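Local coordinates for protein N-acetylneuraminate lyase (Peptoclostridium difficile NAP08, PDB 4WOQ) that is an N-acetylneuraminate lyase of the dihydrodipicolinate synthetase family, built as an eight-stranded TIM barrel with extra C-terminal helices and assembled from four chains, at residues A[62-67]-A[278-283]; A[21-26]-A[264-269]. All blocks are in the same frame, centred on the assembly; numbering follows the deposited sequence.

Interaction 1 (A[62-67]-A[278-283])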
loop_
_atom_site.group_PDB
_atom_site.type_symbol
_atom_site.label_atom_id
_atom_site.label_comp_id
_atom_site.label_asym_id
_atom_site.label_seq_id
_atom_site.Cartn_x
_atom_site.Cartn_y
_atom_site.Cartn_z
ATOM N N ASN A 62 17.812 -11.595 -15.096
ATOM C CA ASN A 62 18.804 -12.119 -14.169
ATOM C C ASN A 62 18.236 -13.092 -13.132
ATOM O O ASN A 62 18.676 -14.236 -13.038
ATOM C CB ASN A 62 19.478 -10.942 -13.450
ATOM C CG ASN A 62 20.480 -11.385 -12.393
ATOM O OD1 ASN A 62 21.584 -11.833 -12.711
ATOM N ND2 ASN A 62 20.096 -11.254 -11.123
ATOM N N PHE A 63 17.245 -12.641 -12.369
ATOM C CA PHE A 63 16.668 -13.458 -11.303
ATOM C C PHE A 63 15.914 -14.724 -11.684
ATOM O O PHE A 63 15.452 -15.461 -10.809
ATOM C CB PHE A 63 15.817 -12.574 -10.398
ATOM C CG PHE A 63 16.605 -11.497 -9.727
ATOM C CD1 PHE A 63 17.546 -11.817 -8.756
ATOM C CD2 PHE A 63 16.459 -10.169 -10.110
ATOM C CE1 PHE A 63 18.338 -10.830 -8.175
ATOM C CE2 PHE A 63 17.247 -9.171 -9.536
ATOM C CZ PHE A 63 18.191 -9.504 -8.565
ATOM N N MET A 64 15.797 -14.990 -12.980
ATOM C CA MET A 64 15.132 -16.206 -13.433
ATOM C C MET A 64 16.218 -17.176 -13.895
ATOM O O MET A 64 15.928 -18.244 -14.430
ATOM C CB MET A 64 14.178 -15.905 -14.599
ATOM C CG MET A 64 13.044 -14.945 -14.256
ATOM S SD MET A 64 11.676 -14.971 -15.464
ATOM C CE MET A 64 12.450 -14.190 -16.871
ATOM N N LEU A 65 17.472 -16.798 -13.671
ATOM C CA LEU A 65 18.603 -17.609 -14.092
ATOM C C LEU A 65 19.368 -18.272 -12.955
ATOM O O LEU A 65 19.275 -17.866 -11.790
ATOM C CB LEU A 65 19.578 -16.738 -14.886
ATOM C CG LEU A 65 18.961 -15.911 -16.018
ATOM C CD1 LEU A 65 20.012 -14.975 -16.606
ATOM C CD2 LEU A 65 18.389 -16.844 -17.089
ATOM N N SER A 66 20.129 -19.303 -13.310
ATOM C CA SER A 66 20.964 -20.010 -12.346
ATOM C C SER A 66 22.268 -19.214 -12.268
ATOM O O SER A 66 22.568 -18.415 -13.156
ATOM C CB SER A 66 21.270 -21.420 -12.844
ATOM O OG SER A 66 22.147 -21.371 -13.955
ATOM N N THR A 67 23.041 -19.432 -11.213
ATOM C CA THR A 67 24.309 -18.734 -11.050
ATOM C C THR A 67 25.272 -19.021 -12.207
ATOM O O THR A 67 25.962 -18.121 -12.679
ATOM C CB THR A 67 24.990 -19.139 -9.735
ATOM O OG1 THR A 67 24.098 -18.887 -8.650
ATOM C CG2 THR A 67 26.268 -18.342 -9.524
ATOM N N TYR A 278 13.211 -15.150 -27.271
ATOM C CA TYR A 278 12.144 -15.225 -26.273
ATOM C C TYR A 278 12.572 -14.761 -24.882
ATOM O O TYR A 278 13.737 -14.461 -24.637
ATOM C CB TYR A 278 11.654 -16.669 -26.115
ATOM C CG TYR A 278 11.054 -17.327 -27.337
ATOM C CD1 TYR A 278 11.842 -17.669 -28.441
ATOM C CD2 TYR A 278 9.695 -17.648 -27.369
ATOM C CE1 TYR A 278 11.280 -18.319 -29.550
ATOM C CE2 TYR A 278 9.127 -18.291 -28.466
ATOM C CZ TYR A 278 9.919 -18.624 -29.549
ATOM O OH TYR A 278 9.338 -19.259 -30.622
ATOM N N CYS A 279 11.596 -14.722 -23.980
ATOM C CA CYS A 279 11.811 -14.380 -22.573
ATOM C C CYS A 279 11.628 -15.702 -21.828
ATOM O O CYS A 279 10.902 -16.583 -22.290
ATOM C CB CYS A 279 10.751 -13.395 -22.061
ATOM S SG CYS A 279 10.832 -11.720 -22.707
ATOM N N ARG A 280 12.275 -15.841 -20.680
ATOM C CA ARG A 280 12.152 -17.057 -19.889
ATOM C C ARG A 280 10.746 -17.195 -19.313
ATOM O O ARG A 280 10.158 -16.222 -18.834
ATOM C CB ARG A 280 13.148 -17.036 -18.723
ATOM C CG ARG A 280 14.595 -16.863 -19.139
ATOM C CD ARG A 280 15.301 -18.195 -19.338
ATOM N NE ARG A 280 15.494 -18.893 -18.072
ATOM C CZ ARG A 280 16.483 -19.748 -17.830
ATOM N NH1 ARG A 280 17.381 -20.021 -18.775
ATOM N NH2 ARG A 280 16.581 -20.327 -16.640
ATOM N N GLN A 281 10.202 -18.405 -19.366
ATOM C CA GLN A 281 8.890 -18.659 -18.793
ATOM C C GLN A 281 9.095 -18.453 -17.288
ATOM O O GLN A 281 10.214 -18.604 -16.791
ATOM C CB GLN A 281 8.468 -20.101 -19.069
ATOM C CG GLN A 281 8.089 -20.395 -20.515
ATOM C CD GLN A 281 6.839 -19.648 -20.950
ATOM O OE1 GLN A 281 5.996 -19.283 -20.126
ATOM N NE2 GLN A 281 6.708 -19.431 -22.250
ATOM N N PRO A 282 8.027 -18.137 -16.538
ATOM C CA PRO A 282 6.636 -17.955 -16.951
ATOM C C PRO A 282 6.281 -16.646 -17.665
ATOM O O PRO A 282 5.103 -16.289 -17.741
ATOM C CB PRO A 282 5.878 -18.130 -15.642
ATOM C CG PRO A 282 6.789 -17.471 -14.673
ATOM C CD PRO A 282 8.147 -18.002 -15.073
ATOM N N MET A 283 7.276 -15.914 -18.168
ATOM C CA MET A 283 6.962 -14.696 -18.922
ATOM C C MET A 283 6.366 -15.202 -20.235
ATOM O O MET A 283 7.045 -15.859 -21.020
ATOM C CB MET A 283 8.215 -13.876 -19.225
ATOM C CG MET A 283 8.906 -13.317 -18.003
ATOM S SD MET A 283 9.833 -11.826 -18.385
ATOM C CE MET A 283 9.863 -11.043 -16.698
#

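Interaction 2 (A[21-26]-A[264-269])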
loop_
_atom_site.group_PDB
_atom_site.type_symbol
_atom_site.label_atom_id
_atom_site.label_comp_id
_atom_site.label_asym_id
_atom_site.label_seq_id
_atom_site.Cartn_x
_atom_site.Cartn_y
_atom_site.Cartn_z
ATOM N N ALA A 21 20.247 -1.478 -20.023
ATOM C CA ALA A 21 20.129 -2.606 -19.114
ATOM C C ALA A 21 20.065 -3.729 -20.143
ATOM O O ALA A 21 19.056 -3.890 -20.826
ATOM C CB ALA A 21 18.836 -2.513 -18.321
ATOM N N LEU A 22 21.157 -4.475 -20.272
ATOM C CA LEU A 22 21.266 -5.544 -21.263
ATOM C C LEU A 22 20.234 -6.663 -21.244
ATOM O O LEU A 22 20.054 -7.366 -20.245
ATOM C CB LEU A 22 22.674 -6.162 -21.210
ATOM C CG LEU A 22 22.975 -7.248 -22.258
ATOM C CD1 LEU A 22 22.664 -6.737 -23.661
ATOM C CD2 LEU A 22 24.420 -7.654 -22.163
ATOM N N LEU A 23 19.556 -6.818 -22.377
ATOM C CA LEU A 23 18.568 -7.870 -22.558
ATOM C C LEU A 23 19.350 -9.120 -22.944
ATOM O O LEU A 23 20.444 -9.017 -23.501
ATOM C CB LEU A 23 17.614 -7.527 -23.705
ATOM C CG LEU A 23 16.535 -6.459 -23.550
ATOM C CD1 LEU A 23 15.958 -6.144 -24.927
ATOM C CD2 LEU A 23 15.440 -6.956 -22.604
ATOM N N VAL A 24 18.794 -10.291 -22.656
ATOM C CA VAL A 24 19.447 -11.550 -23.007
ATOM C C VAL A 24 18.544 -12.348 -23.948
ATOM O O VAL A 24 17.318 -12.338 -23.804
ATOM C CB VAL A 24 19.752 -12.400 -21.752
ATOM C CG1 VAL A 24 20.243 -13.773 -22.164
ATOM C CG2 VAL A 24 20.799 -11.703 -20.889
ATOM N N SER A 25 19.152 -13.024 -24.917
ATOM C CA SER A 25 18.402 -13.824 -25.883
ATOM C C SER A 25 18.227 -15.266 -25.424
ATOM O O SER A 25 19.197 -15.934 -25.077
ATOM C CB SER A 25 19.115 -13.817 -27.238
ATOM O OG SER A 25 18.570 -14.803 -28.103
ATOM N N PHE A 26 16.986 -15.740 -25.432
ATOM C CA PHE A 26 16.677 -17.114 -25.035
ATOM C C PHE A 26 15.913 -17.785 -26.178
ATOM O O PHE A 26 15.230 -17.109 -26.946
ATOM C CB PHE A 26 15.797 -17.130 -23.775
ATOM C CG PHE A 26 16.461 -16.552 -22.549
ATOM C CD1 PHE A 26 17.495 -17.233 -21.910
ATOM C CD2 PHE A 26 16.050 -15.326 -22.033
ATOM C CE1 PHE A 26 18.111 -16.702 -20.769
ATOM C CE2 PHE A 26 16.660 -14.784 -20.889
ATOM C CZ PHE A 26 17.694 -15.476 -20.257
ATOM N N THR A 264 8.062 -7.220 -26.252
ATOM C CA THR A 264 8.063 -6.193 -27.281
ATOM C C THR A 264 9.420 -5.585 -27.618
ATOM O O THR A 264 9.715 -5.351 -28.793
ATOM C CB THR A 264 7.089 -5.076 -26.923
ATOM O OG1 THR A 264 5.780 -5.632 -26.788
ATOM C CG2 THR A 264 7.064 -4.018 -28.012
ATOM N N ILE A 265 10.250 -5.313 -26.616
ATOM C CA ILE A 265 11.556 -4.741 -26.928
ATOM C C ILE A 265 12.356 -5.764 -27.735
ATOM O O ILE A 265 13.151 -5.404 -28.614
ATOM C CB ILE A 265 12.363 -4.383 -25.664
ATOM C CG1 ILE A 265 11.584 -3.382 -24.804
ATOM C CG2 ILE A 265 13.696 -3.783 -26.072
ATOM C CD1 ILE A 265 12.252 -3.041 -23.476
ATOM N N LYS A 266 12.146 -7.042 -27.431
ATOM C CA LYS A 266 12.850 -8.094 -28.139
ATOM C C LYS A 266 12.313 -8.235 -29.563
ATOM O O LYS A 266 13.086 -8.403 -30.500
ATOM C CB LYS A 266 12.750 -9.420 -27.371
ATOM C CG LYS A 266 13.625 -9.452 -26.109
ATOM C CD LYS A 266 13.599 -10.813 -25.410
ATOM C CE LYS A 266 14.484 -10.822 -24.160
ATOM N NZ LYS A 266 14.616 -12.179 -23.533
ATOM N N LEU A 267 10.996 -8.145 -29.722
ATOM C CA LEU A 267 10.373 -8.246 -31.039
ATOM C C LEU A 267 10.771 -7.054 -31.908
ATOM O O LEU A 267 10.829 -7.158 -33.137
ATOM C CB LEU A 267 8.848 -8.293 -30.906
ATOM C CG LEU A 267 8.243 -9.527 -30.228
ATOM C CD1 LEU A 267 6.743 -9.348 -30.092
ATOM C CD2 LEU A 267 8.548 -10.770 -31.041
ATOM N N LEU A 268 11.034 -5.919 -31.268
ATOM C CA LEU A 268 11.439 -4.717 -31.988
ATOM C C LEU A 268 12.872 -4.903 -32.458
ATOM O O LEU A 268 13.277 -4.357 -33.481
ATOM C CB LEU A 268 11.346 -3.476 -31.088
ATOM C CG LEU A 268 9.972 -2.885 -30.754
ATOM C CD1 LEU A 268 10.128 -1.754 -29.728
ATOM C CD2 LEU A 268 9.317 -2.363 -32.028
ATOM N N LEU A 269 13.639 -5.667 -31.689
ATOM C CA LEU A 269 15.026 -5.947 -32.034
ATOM C C LEU A 269 15.046 -6.949 -33.193
ATOM O O LEU A 269 15.867 -6.847 -34.096
ATOM C CB LEU A 269 15.773 -6.501 -30.817
ATOM C CG LEU A 269 16.285 -5.417 -29.860
ATOM C CD1 LEU A 269 16.678 -6.019 -28.524
ATOM C CD2 LEU A 269 17.468 -4.713 -30.500
HETATM O O HOH W 1 16.391 -10.530 -21.009
#

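Interaction 1 (A[62-67]-A[278-283])
Met-64 and Arg-280 carry most of this contact, where the loop that follows the second strand of a TIM barrel meets a segment of the C-terminal helical region. Residues 62-64 form a short 3-10 turn, closed by the bond from Leu-65 N to Asn-62 O, and the chain then runs into helix 67-81, with Ser-66 as its N-cap. The Met-64 and Arg-280 side chains run alongside one another, pointing opposite ways. Met-64 bends at its last torsion (chi3 -71°), which lays its methyl against the aliphatic root of the arginine, CE lying 3.5 Å from Arg-280 CB. The same methyl also touches Met-283, with Met-64 CE 3.8 Å from Met-283 CG. Arg-280 in turn bends at chi2 and chi3 and reaches the Met-64 backbone: NH2 gives a weak, bent hydrogen bond to Met-64 O (3.1 Å, 127° at the hydrogen). The stronger partner of the guanidinium is Glu-69 of helix 67-81, which forms a salt bridge with NH1; its other carboxylate oxygen accepts from Ser-66 N. Glu-61 accepts from the backbone N of Arg-280 and further ties the segment to the barrel loop. Beyond this site a second subunit packs Phe-124 on Pro-282, which follows a cis peptide bond, and on Met-283. Leu-65 lies against the buried guanidinium, its CD2 facing the middle of one side at 3.5 Å from the plane and 3.6 Å from Arg-280 CZ.

Interaction 2 (A[21-26]-A[264-269])
Leu-23 meets the helix first, where the loop after the TIM barrel's first strand, 17-21, packs on helix 261-270, one of those following the eighth strand. Its CD1 methyl packs against two buried residues one turn apart on this helix: Leu-23 CD1 is 3.5 Å from Ile-265 CG2, a tight approach, and 3.7 Å from Leu-269 CD1. Val-222 of helix 220-235 touches both and extends the apolar patch. At Val-24 the side chain points away from the helix and the backbone makes the contact. The carbonyl takes a hydrogen bond from Lys-266, with NZ 2.7 Å from Val-24 O and almost in line with the C=O bond (177°). Lys-266 gets there because its chain is fully extended beyond CG, with chi2 to chi4 all near 180°. A water accepts from Val-24 N at 2.9 Å and, weakly, from Lys-266 NZ, bridging the same two residues. Phe-26 brings its ring edge to the ammonium group, CD2 lying 3.8 Å from Lys-266 NZ near the ring plane, while Val-24 CG1 lies over one face, toward its rim. The ammonium also hydrogen-bonds to Tyr-278 O and forms a salt bridge with Glu-61. Buried among these oxygens, the lysine is probably held in its charged form, its cost of burial repaid by Glu-61 and two backbone carbonyls, and it thereby joins three separate loops to one helix.

Both contacts are buried and join loops following the first two barrel strands to the C-terminal region. Interaction 2 lies nearer the chain centre and is untouched by other subunits; interaction 1 is farther out and lies against a second subunit. In each a long cationic side chain reaches a backbone carbonyl, by a short bond in line with the carbonyl in interaction 2 but a weak one in interaction 1, which is mainly apolar packing around the arginine. Both cations pair with a glutamate, Glu-61 for the lysine and Glu-69 for the arginine. Their centres are 13 Å apart, and they meet at Tyr-278, whose N probably bonds Phe-26 O, and at the Phe-26 ring, packed against Leu-65 and Arg-280.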